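Long-range contact in endoglucanase (Thermotoga maritima, PDB 1VHO), which probably acts as a metal-dependent aminopeptidase of the M42 family, using two divalent cations per subunit, despite its endoglucanase name: residues A[179-193]-A[320-332]. Residues are numbered along the deposited sequence; the frame is centred on the assembly and turned at random.
Sequences VLVKVLEFLKRYDHP and VEELARLLSLVAV. With SO4 (sulfate ion), chain D.
Phe186 carries its CG beside the backbone N (chi1 -64°), which swings the ring across to helix 317-333, where it sits as a knob among Glu321, Ala324, Ser328 and Arg325. Its edge faces backbone: Glu321 O, 3.7 Å from Phe186 CE2, and Arg325 N both lie near the ring plane. CE2 also touches the methyl of Ala324. Ser328 has OG tucked between its backbone N and carbonyl carbon (chi1 69°); there Ser328 OG hydrogen-bonds back to Arg325 O at 2.8 Å, while it packs on Phe186 CB.

The axes of the two helical segments cross at -50°; close to this crossing the methyl of Ala324 fits among Val179, Lys182, Val183 and Phe186. Val183 CG2 presses on Leu327 CB at 3.7 Å, and both side chains also touch Phe64 of strand 61-67 in the central sheet. Past helix 171-187, Tyr190 turns one face to Val332, whose CG2 makes a CH-pi contact 3.9 Å from the Tyr190 ring centroid.

On the Arg325 side, the guanidinium grips Glu322 side-on through NE and NH2, and NH1 hydrogen-bonds to a sulfate, probably from the crystallisation liquor, that His269 also binds. Lys182 NZ pairs with Glu185 and reaches Glu321, itself bonded to Thr7, through a water. No direct hydrogen bond joins the segments, so their contact rests mainly on apolar burial and fit, with at most that weak water link.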
# COMPACT_ATOMS: atom_id res chain seq x y z
N VAL A 179 1.51 8.97 0.66
CA VAL A 179 2.77 9.73 0.87
C VAL A 179 3.34 10.17 -0.48
O VAL A 179 3.68 11.33 -0.71
CB VAL A 179 3.86 8.82 1.51
CG1 VAL A 179 5.23 9.58 1.48
CG2 VAL A 179 3.52 8.41 2.92
N LEU A 180 3.38 9.23 -1.45
CA LEU A 180 3.98 9.58 -2.75
C LEU A 180 3.16 10.59 -3.52
O LEU A 180 3.75 11.44 -4.24
CB LEU A 180 4.32 8.31 -3.53
CG LEU A 180 5.31 7.36 -2.78
CD1 LEU A 180 5.77 6.28 -3.75
CD2 LEU A 180 6.53 8.17 -2.30
N VAL A 181 1.83 10.52 -3.38
CA VAL A 181 0.99 11.55 -4.06
C VAL A 181 1.31 12.91 -3.45
O VAL A 181 1.50 13.91 -4.20
CB VAL A 181 -0.50 11.21 -3.88
CG1 VAL A 181 -1.38 12.41 -4.30
CG2 VAL A 181 -0.86 10.00 -4.76
N LYS A 182 1.40 12.96 -2.12
CA LYS A 182 1.70 14.24 -1.43
C LYS A 182 3.10 14.74 -1.77
O LYS A 182 3.33 15.96 -1.87
CB LYS A 182 1.49 14.12 0.07
CG LYS A 182 0.02 13.92 0.50
CD LYS A 182 -0.88 15.10 0.14
CE LYS A 182 -0.67 16.29 1.05
NZ LYS A 182 -1.61 17.39 0.76
N VAL A 183 4.08 13.84 -1.92
CA VAL A 183 5.43 14.32 -2.31
C VAL A 183 5.34 15.13 -3.62
O VAL A 183 5.95 16.19 -3.78
CB VAL A 183 6.37 13.13 -2.57
CG1 VAL A 183 7.71 13.57 -3.18
CG2 VAL A 183 6.65 12.39 -1.26
N LEU A 184 4.63 14.58 -4.62
CA LEU A 184 4.52 15.28 -5.91
C LEU A 184 3.84 16.62 -5.74
O LEU A 184 4.29 17.64 -6.29
CB LEU A 184 3.80 14.39 -6.93
CG LEU A 184 4.61 13.15 -7.38
CD1 LEU A 184 3.72 12.20 -8.16
CD2 LEU A 184 5.78 13.56 -8.28
N GLU A 185 2.81 16.69 -4.90
CA GLU A 185 2.14 17.95 -4.63
C GLU A 185 3.12 18.94 -4.02
O GLU A 185 3.22 20.08 -4.49
CB GLU A 185 0.90 17.78 -3.76
CG GLU A 185 0.22 19.11 -3.49
CD GLU A 185 -0.69 19.08 -2.29
OE1 GLU A 185 -0.94 20.17 -1.72
OE2 GLU A 185 -1.12 18.00 -1.88
N PHE A 186 3.89 18.52 -3.01
CA PHE A 186 4.86 19.41 -2.38
C PHE A 186 6.02 19.85 -3.27
O PHE A 186 6.51 20.98 -3.10
CB PHE A 186 5.44 18.69 -1.13
CG PHE A 186 4.39 18.44 -0.07
CD1 PHE A 186 3.17 19.08 -0.08
CD2 PHE A 186 4.67 17.56 0.97
CE1 PHE A 186 2.22 18.84 0.90
CE2 PHE A 186 3.76 17.33 1.97
CZ PHE A 186 2.52 17.97 1.96
N LEU A 187 6.50 19.03 -4.19
CA LEU A 187 7.59 19.34 -5.07
C LEU A 187 7.29 20.51 -6.01
O LEU A 187 8.23 21.15 -6.51
CB LEU A 187 8.05 18.15 -5.88
CG LEU A 187 8.86 17.10 -5.08
CD1 LEU A 187 9.11 15.88 -5.97
CD2 LEU A 187 10.20 17.70 -4.65
N LYS A 188 6.01 20.78 -6.24
CA LYS A 188 5.61 21.93 -7.06
C LYS A 188 6.12 23.25 -6.54
O LYS A 188 6.32 24.21 -7.33
CB LYS A 188 4.06 21.94 -7.10
CG LYS A 188 3.66 20.84 -8.12
CD LYS A 188 3.97 21.41 -9.49
CE LYS A 188 4.01 20.42 -10.62
NZ LYS A 188 3.39 21.13 -11.81
N ARG A 189 6.44 23.39 -5.27
CA ARG A 189 6.91 24.62 -4.67
C ARG A 189 8.40 24.89 -4.87
O ARG A 189 8.90 25.96 -4.53
CB ARG A 189 6.71 24.51 -3.14
N TYR A 190 9.14 23.88 -5.31
CA TYR A 190 10.57 24.02 -5.42
C TYR A 190 11.16 23.76 -6.80
O TYR A 190 10.68 22.97 -7.58
CB TYR A 190 11.26 22.98 -4.51
CG TYR A 190 10.95 23.05 -3.04
CD1 TYR A 190 11.58 23.94 -2.21
CD2 TYR A 190 10.04 22.15 -2.49
CE1 TYR A 190 11.32 23.98 -0.84
CE2 TYR A 190 9.77 22.18 -1.12
CZ TYR A 190 10.40 23.10 -0.32
OH TYR A 190 10.12 23.13 1.04
N ASP A 191 12.32 24.41 -6.96
CA ASP A 191 13.15 24.23 -8.15
C ASP A 191 14.19 23.18 -7.75
O ASP A 191 15.40 23.41 -7.76
CB ASP A 191 13.86 25.52 -8.55
CG ASP A 191 14.67 25.40 -9.83
OD1 ASP A 191 14.31 24.56 -10.69
OD2 ASP A 191 15.67 26.15 -9.99
N HIS A 192 13.70 21.99 -7.42
CA HIS A 192 14.52 20.87 -6.98
C HIS A 192 15.49 20.36 -8.01
O HIS A 192 15.14 20.11 -9.17
CB HIS A 192 13.58 19.74 -6.52
CG HIS A 192 12.60 19.24 -7.55
ND1 HIS A 192 12.86 18.19 -8.37
CD2 HIS A 192 11.30 19.57 -7.75
CE1 HIS A 192 11.79 17.92 -9.12
NE2 HIS A 192 10.83 18.75 -8.73
N PRO A 193 16.74 20.13 -7.61
CA PRO A 193 17.80 19.68 -8.47
C PRO A 193 17.67 18.26 -8.97
O PRO A 193 18.05 17.92 -10.08
CB PRO A 193 19.07 19.80 -7.62
CG PRO A 193 18.71 20.68 -6.48
CD PRO A 193 17.24 20.42 -6.23
N VAL A 320 2.00 10.69 7.56
CA VAL A 320 2.00 10.63 6.10
C VAL A 320 2.48 11.93 5.49
O VAL A 320 3.31 11.97 4.55
CB VAL A 320 0.58 10.23 5.60
CG1 VAL A 320 0.45 10.44 4.09
CG2 VAL A 320 0.39 8.74 5.91
N GLU A 321 1.91 13.06 5.96
CA GLU A 321 2.33 14.35 5.42
C GLU A 321 3.78 14.68 5.74
O GLU A 321 4.46 15.24 4.89
CB GLU A 321 1.49 15.49 6.03
CG GLU A 321 0.01 15.26 5.97
CD GLU A 321 -0.78 16.51 6.38
OE1 GLU A 321 -0.63 16.94 7.54
OE2 GLU A 321 -1.50 16.98 5.50
N GLU A 322 4.21 14.43 7.00
CA GLU A 322 5.60 14.72 7.34
C GLU A 322 6.57 13.88 6.54
O GLU A 322 7.61 14.37 6.13
CB GLU A 322 5.88 14.59 8.86
CG GLU A 322 5.20 15.74 9.64
CD GLU A 322 5.89 17.08 9.39
OE1 GLU A 322 5.49 17.82 8.47
OE2 GLU A 322 6.90 17.40 10.05
N LEU A 323 6.23 12.60 6.25
CA LEU A 323 7.12 11.82 5.39
C LEU A 323 7.20 12.46 4.02
O LEU A 323 8.27 12.53 3.36
CB LEU A 323 6.67 10.34 5.35
CG LEU A 323 7.54 9.44 4.47
CD1 LEU A 323 9.04 9.69 4.73
CD2 LEU A 323 7.26 7.95 4.65
N ALA A 324 6.02 12.83 3.44
CA ALA A 324 6.08 13.43 2.11
C ALA A 324 6.88 14.76 2.14
O ALA A 324 7.60 15.05 1.20
CB ALA A 324 4.64 13.75 1.67
N ARG A 325 6.74 15.53 3.21
CA ARG A 325 7.50 16.79 3.34
C ARG A 325 8.98 16.48 3.33
O ARG A 325 9.79 17.09 2.62
CB ARG A 325 7.08 17.55 4.64
CG ARG A 325 7.76 18.93 4.76
CD ARG A 325 7.09 19.78 5.82
NE ARG A 325 7.42 19.40 7.21
CZ ARG A 325 8.49 19.86 7.86
NH1 ARG A 325 9.36 20.71 7.29
NH2 ARG A 325 8.71 19.46 9.10
N LEU A 326 9.40 15.48 4.13
CA LEU A 326 10.81 15.08 4.15
C LEU A 326 11.27 14.61 2.79
O LEU A 326 12.38 14.98 2.35
CB LEU A 326 10.96 13.86 5.13
CG LEU A 326 12.38 13.28 5.17
CD1 LEU A 326 13.40 14.38 5.53
CD2 LEU A 326 12.45 12.15 6.23
N LEU A 327 10.50 13.77 2.08
CA LEU A 327 10.94 13.26 0.79
C LEU A 327 11.07 14.41 -0.25
O LEU A 327 12.00 14.39 -1.06
CB LEU A 327 10.02 12.19 0.16
CG LEU A 327 9.86 10.87 0.94
CD1 LEU A 327 8.99 9.88 0.15
CD2 LEU A 327 11.21 10.26 1.22
N SER A 328 10.16 15.36 -0.19
CA SER A 328 10.26 16.53 -1.09
C SER A 328 11.57 17.27 -0.74
O SER A 328 12.28 17.71 -1.66
CB SER A 328 9.05 17.42 -1.03
OG SER A 328 8.89 18.16 0.19
N LEU A 329 11.92 17.43 0.52
CA LEU A 329 13.16 18.09 0.94
C LEU A 329 14.39 17.32 0.53
O LEU A 329 15.43 17.90 0.19
CB LEU A 329 13.13 18.41 2.44
CG LEU A 329 12.08 19.46 2.80
CD1 LEU A 329 11.76 19.47 4.30
CD2 LEU A 329 12.56 20.85 2.37
N VAL A 330 14.30 15.98 0.48
CA VAL A 330 15.43 15.16 0.03
C VAL A 330 15.68 15.49 -1.43
O VAL A 330 16.82 15.71 -1.87
CB VAL A 330 15.17 13.65 0.22
CG1 VAL A 330 16.17 12.78 -0.50
CG2 VAL A 330 15.20 13.32 1.73
N ALA A 331 14.60 15.61 -2.24
CA ALA A 331 14.78 15.96 -3.63
C ALA A 331 15.37 17.36 -3.78
O ALA A 331 15.97 17.65 -4.84
CB ALA A 331 13.45 15.86 -4.41
N VAL A 332 15.23 18.24 -2.82
CA VAL A 332 15.78 19.59 -2.90
C VAL A 332 17.20 19.71 -2.38
O VAL A 332 18.09 20.27 -3.06
CB VAL A 332 14.90 20.57 -2.12
CG1 VAL A 332 15.50 22.00 -2.11
CG2 VAL A 332 13.48 20.63 -2.67
S SO4 D . 10.10 23.56 5.55
O1 SO4 D . 9.19 24.36 6.45
O2 SO4 D . 11.31 23.22 6.37
O3 SO4 D . 9.37 22.35 5.07
O4 SO4 D . 10.50 24.42 4.39
O HOH W 1 -0.77 19.03 2.95